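Local structure of aeromonas extracellular serine protease (3WQB) at residues Glu492-Ala497 and Arg548-Asp553; Thr460-Arg465 and Ile586-Arg591. The protein cleaves peptide bonds that follow paired basic residues, one of them lysine, acting as a calcium-binding, secreted serine protease of the subtilisin-like furin subfamily and a probable virulence factor. The protein carries 1 engineered substitution. All blocks are in the same frame, centred on the assembly; numbering follows the deposited sequence.

Interaction 1: residues Glu492-Ala497 and Arg548-Asp553. With CA (calcium ion), chain D.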
loop_
_atom_site.group_PDB
_atom_site.type_symbol
_atom_site.label_atom_id
_atom_site.label_comp_id
_atom_site.label_asym_id
_atom_site.label_seq_id
_atom_site.Cartn_x
_atom_site.Cartn_y
_atom_site.Cartn_z
ATOM N N GLU A 492 -1.225 13.714 15.491
ATOM C CA GLU A 492 0.030 14.301 15.029
ATOM C C GLU A 492 1.173 13.918 15.961
ATOM O O GLU A 492 0.971 13.723 17.155
ATOM C CB GLU A 492 -0.135 15.821 14.970
ATOM C CG GLU A 492 0.881 16.595 14.139
ATOM C CD GLU A 492 0.408 18.010 13.766
ATOM O OE1 GLU A 492 1.209 18.748 13.146
ATOM O OE2 GLU A 492 -0.754 18.392 14.065
ATOM N N LEU A 493 2.371 13.818 15.402
ATOM C CA LEU A 493 3.569 13.467 16.158
ATOM C C LEU A 493 4.629 14.547 15.983
ATOM O O LEU A 493 4.825 15.058 14.871
ATOM C CB LEU A 493 4.112 12.120 15.695
ATOM C CG LEU A 493 5.283 11.508 16.474
ATOM C CD1 LEU A 493 4.873 11.157 17.899
ATOM C CD2 LEU A 493 5.837 10.282 15.759
ATOM N N VAL A 494 5.304 14.899 17.082
ATOM C CA VAL A 494 6.329 15.943 17.083
ATOM C C VAL A 494 7.666 15.349 17.543
ATOM O O VAL A 494 7.733 14.671 18.572
ATOM C CB VAL A 494 5.932 17.131 18.009
ATOM C CG1 VAL A 494 6.891 18.306 17.839
ATOM C CG2 VAL A 494 4.484 17.601 17.765
ATOM N N SER A 495 8.723 15.588 16.774
ATOM C CA SER A 495 10.052 15.062 17.098
ATOM C C SER A 495 10.811 16.000 18.044
ATOM O O SER A 495 10.394 17.141 18.251
ATOM C CB SER A 495 10.856 14.859 15.808
ATOM O OG SER A 495 11.288 16.101 15.273
ATOM N N PRO A 496 11.943 15.535 18.596
ATOM C CA PRO A 496 12.770 16.402 19.445
ATOM C C PRO A 496 13.181 17.715 18.764
ATOM O O PRO A 496 13.329 18.736 19.442
ATOM C CB PRO A 496 13.998 15.525 19.754
ATOM C CG PRO A 496 13.462 14.132 19.695
ATOM C CD PRO A 496 12.430 14.144 18.588
ATOM N N ALA A 497 13.334 17.699 17.440
ATOM C CA ALA A 497 13.676 18.907 16.678
ATOM C C ALA A 497 12.501 19.878 16.508
ATOM O O ALA A 497 12.686 21.000 16.036
ATOM C CB ALA A 497 14.212 18.511 15.317
ATOM N N ARG A 548 6.362 13.843 21.032
ATOM C CA ARG A 548 5.038 14.144 21.557
ATOM C C ARG A 548 3.921 13.735 20.606
ATOM O O ARG A 548 3.937 14.091 19.427
ATOM C CB ARG A 548 4.930 15.639 21.890
ATOM C CG ARG A 548 3.581 16.073 22.449
ATOM C CD ARG A 548 3.584 17.527 22.871
ATOM N NE ARG A 548 3.591 18.463 21.746
ATOM C CZ ARG A 548 4.635 19.211 21.388
ATOM N NH1 ARG A 548 5.785 19.112 22.049
ATOM N NH2 ARG A 548 4.541 20.043 20.354
ATOM N N LEU A 549 2.967 12.971 21.122
ATOM C CA LEU A 549 1.750 12.659 20.383
ATOM C C LEU A 549 0.676 13.677 20.726
ATOM O O LEU A 549 0.491 14.024 21.895
ATOM C CB LEU A 549 1.252 11.261 20.741
ATOM C CG LEU A 549 0.098 10.736 19.886
ATOM C CD1 LEU A 549 0.601 10.305 18.509
ATOM C CD2 LEU A 549 -0.592 9.590 20.591
ATOM N N GLU A 550 -0.030 14.148 19.704
ATOM C CA GLU A 550 -1.092 15.123 19.888
ATOM C C GLU A 550 -2.357 14.584 19.253
ATOM O O GLU A 550 -2.319 14.127 18.116
ATOM C CB GLU A 550 -0.710 16.458 19.235
ATOM C CG GLU A 550 0.402 17.194 19.945
ATOM C CD GLU A 550 0.681 18.574 19.381
ATOM O OE1 GLU A 550 0.098 18.960 18.339
ATOM O OE2 GLU A 550 1.485 19.293 20.003
ATOM N N VAL A 551 -3.475 14.621 19.981
ATOM C CA VAL A 551 -4.765 14.165 19.465
ATOM C C VAL A 551 -5.796 15.256 19.748
ATOM O O VAL A 551 -5.908 15.698 20.889
ATOM C CB VAL A 551 -5.219 12.842 20.131
ATOM C CG1 VAL A 551 -6.588 12.407 19.619
ATOM C CG2 VAL A 551 -4.182 11.739 19.907
ATOM N N THR A 552 -6.526 15.691 18.720
ATOM C CA THR A 552 -7.548 16.729 18.872
ATOM C C THR A 552 -8.831 16.305 18.180
ATOM O O THR A 552 -8.794 15.772 17.074
ATOM C CB THR A 552 -7.099 18.066 18.235
ATOM O OG1 THR A 552 -5.763 18.383 18.641
ATOM C CG2 THR A 552 -8.009 19.196 18.681
ATOM N N ASP A 553 -9.963 16.543 18.838
ATOM C CA ASP A 553 -11.273 16.430 18.208
ATOM C C ASP A 553 -11.565 17.781 17.552
ATOM O O ASP A 553 -11.648 18.801 18.232
ATOM C CB ASP A 553 -12.316 16.048 19.279
ATOM C CG ASP A 553 -13.756 16.018 18.753
ATOM O OD1 ASP A 553 -14.116 16.746 17.800
ATOM O OD2 ASP A 553 -14.561 15.260 19.325
HETATM CA CA CA D . -16.528 15.933 17.962
HETATM O O HOH W 1 -1.893 18.487 16.562
#
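E492 and E550 face each other as a hydrogen-bonded antiparallel pair, each backbone N-H reaching the other's carbonyl oxygen, with E550 N to E492 O at 2.8 Å. V494 and R548 repeat the pattern two residues on, while L493 and L549 between them form the non-hydrogen-bonded pair. There two C-H groups turn to the carbonyls instead: L493 CA lies 3.3 Å from R548 O.

Ionic contacts occupy the face carrying E492, V494, E550 and R548. R548 bends at chi3 (73°) and grips its own strand neighbour E550 side-on: NE, at 2.9 Å, and the more distant NH2 both donate to OE2. That oxygen lies close to the guanidinium plane, but NE meets it on the anti side and NH2 comes from above the carboxylate plane. The other oxygen, E550 OE1, is 4.4 Å from E492 OE2, a proximity of like charges. A water donates to both, 2.7 Å from each of E492 OE2 and E550 OE1, and probably softens the repulsion. R500 completes the arrangement with salt bridges to both glutamates, probably favouring their charged forms.

Apolar contact is of two kinds. On the ionic face V494 lies alongside R548 and covers one guanidinium face toward its rim, its CG2 3.6 Å from R548 NH2. On the other face the methyls L493 CD1 and L549 CD1 are 4.4 Å apart, and both leucines pack onto strand 471-482.

At the far end of 548-553, D553 binds calcium through both carboxylate oxygens, with D454, D488, A555, N578 and N579 completing the site. The whole is an antiparallel strand pair inside a sheet of the P-domain, one of its strands running directly into the domain's calcium site.

Interaction 2: residues Thr460-Arg465 and Ile586-Arg591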
loop_
_atom_site.group_PDB
_atom_site.type_symbol
_atom_site.label_atom_id
_atom_site.label_comp_id
_atom_site.label_asym_id
_atom_site.label_seq_id
_atom_site.Cartn_x
_atom_site.Cartn_y
_atom_site.Cartn_z
ATOM N N THR A 460 -4.858 17.046 23.042
ATOM C CA THR A 460 -4.530 16.140 24.124
ATOM C C THR A 460 -3.144 15.616 23.786
ATOM O O THR A 460 -2.931 15.076 22.706
ATOM C CB THR A 460 -5.555 15.008 24.162
ATOM O OG1 THR A 460 -6.862 15.575 24.315
ATOM C CG2 THR A 460 -5.272 14.031 25.291
ATOM N N SER A 461 -2.197 15.781 24.700
ATOM C CA SER A 461 -0.798 15.523 24.402
ATOM C C SER A 461 -0.171 14.560 25.376
ATOM O O SER A 461 -0.503 14.543 26.561
ATOM C CB SER A 461 -0.003 16.835 24.415
ATOM O OG SER A 461 -0.563 17.790 23.520
ATOM N N SER A 462 0.767 13.778 24.866
ATOM C CA SER A 462 1.542 12.857 25.680
ATOM C C SER A 462 2.947 12.755 25.113
ATOM O O SER A 462 3.129 12.655 23.905
ATOM C CB SER A 462 0.840 11.496 25.728
ATOM O OG SER A 462 1.622 10.516 26.396
ATOM N N THR A 463 3.935 12.781 25.999
ATOM C CA THR A 463 5.339 12.856 25.612
ATOM C C THR A 463 6.167 11.711 26.192
ATOM O O THR A 463 5.917 11.273 27.310
ATOM C CB THR A 463 5.913 14.221 26.055
ATOM O OG1 THR A 463 5.192 15.274 25.396
ATOM C CG2 THR A 463 7.393 14.335 25.739
ATOM N N THR A 464 7.130 11.222 25.413
ATOM C CA THR A 464 8.106 10.238 25.877
ATOM C C THR A 464 9.496 10.640 25.404
ATOM O O THR A 464 9.648 11.275 24.358
ATOM C CB THR A 464 7.745 8.801 25.407
ATOM O OG1 THR A 464 8.563 7.836 26.083
ATOM C CG2 THR A 464 7.924 8.634 23.901
ATOM N N ARG A 465 10.512 10.269 26.169
ATOM C CA ARG A 465 11.889 10.530 25.781
ATOM C C ARG A 465 12.538 9.293 25.181
ATOM O O ARG A 465 12.446 8.196 25.734
ATOM C CB ARG A 465 12.720 11.003 26.980
ATOM C CG ARG A 465 14.136 11.394 26.592
ATOM C CD ARG A 465 14.882 12.079 27.721
ATOM N NE ARG A 465 16.230 12.467 27.293
ATOM C CZ ARG A 465 17.326 11.722 27.414
ATOM N NH1 ARG A 465 17.281 10.514 27.967
ATOM N NH2 ARG A 465 18.484 12.195 26.968
ATOM N N ILE A 586 -5.956 6.484 25.923
ATOM C CA ILE A 586 -5.648 5.366 26.819
ATOM C C ILE A 586 -4.136 5.119 26.898
ATOM O O ILE A 586 -3.552 5.093 27.982
ATOM C CB ILE A 586 -6.409 4.076 26.389
ATOM C CG1 ILE A 586 -7.925 4.298 26.470
ATOM C CG2 ILE A 586 -5.972 2.864 27.236
ATOM C CD1 ILE A 586 -8.750 3.271 25.710
ATOM N N SER A 587 -3.506 4.942 25.741
ATOM C CA SER A 587 -2.082 4.670 25.693
ATOM C C SER A 587 -1.585 4.938 24.296
ATOM O O SER A 587 -2.361 4.960 23.347
ATOM C CB SER A 587 -1.790 3.209 26.041
ATOM O OG SER A 587 -2.268 2.336 25.039
ATOM N N TRP A 588 -0.279 5.128 24.175
ATOM C CA TRP A 588 0.360 5.055 22.878
ATOM C C TRP A 588 1.733 4.449 23.049
ATOM O O TRP A 588 2.268 4.424 24.164
ATOM C CB TRP A 588 0.422 6.419 22.186
ATOM C CG TRP A 588 1.346 7.427 22.797
ATOM C CD1 TRP A 588 1.231 8.014 24.025
ATOM C CD2 TRP A 588 2.516 7.988 22.190
ATOM N NE1 TRP A 588 2.256 8.896 24.221
ATOM C CE2 TRP A 588 3.062 8.904 23.110
ATOM C CE3 TRP A 588 3.167 7.788 20.963
ATOM C CZ2 TRP A 588 4.215 9.642 22.835
ATOM C CZ3 TRP A 588 4.309 8.525 20.686
ATOM C CH2 TRP A 588 4.820 9.443 21.618
ATOM N N SER A 589 2.289 3.952 21.950
ATOM C CA SER A 589 3.622 3.381 21.950
ATOM C C SER A 589 4.402 3.931 20.768
ATOM O O SER A 589 3.834 4.200 19.712
ATOM C CB SER A 589 3.562 1.856 21.877
ATOM O OG SER A 589 2.895 1.320 22.999
ATOM N N LEU A 590 5.706 4.083 20.964
ATOM C CA LEU A 590 6.599 4.633 19.952
ATOM C C LEU A 590 7.732 3.671 19.651
ATOM O O LEU A 590 8.389 3.172 20.571
ATOM C CB LEU A 590 7.183 5.975 20.434
ATOM C CG LEU A 590 8.206 6.670 19.537
ATOM C CD1 LEU A 590 7.595 7.077 18.192
ATOM C CD2 LEU A 590 8.781 7.885 20.241
ATOM N N ARG A 591 7.949 3.420 18.363
ATOM C CA ARG A 591 9.107 2.665 17.919
ATOM C C ARG A 591 9.899 3.469 16.907
ATOM O O ARG A 591 9.378 3.875 15.863
ATOM C CB ARG A 591 8.724 1.305 17.329
ATOM C CG ARG A 591 9.952 0.472 17.018
ATOM C CD ARG A 591 9.605 -0.947 16.712
ATOM N NE ARG A 591 10.609 -1.825 17.294
ATOM C CZ ARG A 591 10.604 -3.147 17.201
ATOM N NH1 ARG A 591 9.642 -3.763 16.528
ATOM N NH2 ARG A 591 11.572 -3.851 17.784
#
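W588 spans the gap between two strands whose axes come no closer than 9.0 Å, and its indole N-H ends on S462: NE1 donates to OG at 2.8 Å. The bond is somewhat bent (147° at the hydrogen), and the hydroxyl oxygen sits at the ring edge, near the indole plane. The S462 hydroxyl thereby satisfies the N-H of a buried tryptophan. Two first torsions bring the partners together. W588 CG stands between the backbone N and carbonyl carbon (chi1 69°), and S462 OG is anti to its backbone N.

This is the tight part of the contact. S462 CB follows its hydroxyl to within 3.3 Å of W588 NE1, and the benzo edge of the ring points at the backbone of 460-465, with CZ2 3.4 Å from S462 O and T463 CA near the ring plane. That carbonyl already accepts the backbone N-H of L549, while V477 of strand 471-482 also packs on the indole.

Farther along, the fit slackens toward T464. Its CG2 methyl approaches the indole obliquely, 3.9 Å from W588 CH2, and rests 3.8 Å from L590 CD2; these are simple van der Waals contacts. T464 OG1 instead pairs with Q441, and I443 of strand 436-444 touches both S462 and T464. T463 and R465 direct their CB atoms away from strand 586-591, to the exposed side of the sheet.

No backbone bonds join these strands: they belong to different sheets, run in roughly the same sense and diverge by 37°. At its start, 586-591 carries a classic beta bulge, I586 and S587 both facing S480. Side chains meeting between two facing layers, with a tryptophan reaching across the gap, are what a beta sandwich such as the P-domain jelly roll presents.

Overall arrangement
Interactions 1 and 2 lie about 9 Å apart, centre to centre, within the P-domain. Along the chain the order is 460-465, 492-497, 548-553, 586-591, so both segments of interaction 1 fall between those of interaction 2 in sequence. Strand 545-553 joins them: its neighbours in one antiparallel sheet are 489-494 and the outermost strand 460-466, with backbone bonds such as V551 O to T460 N (2.7 Å). Interaction 1 works within that sheet; interaction 2 connects it to strand 583-595 of the facing one. One point where the layers meet is L549 CD2, 3.6 Å from W588 CG, giving both contacts a shared interior in the sandwich.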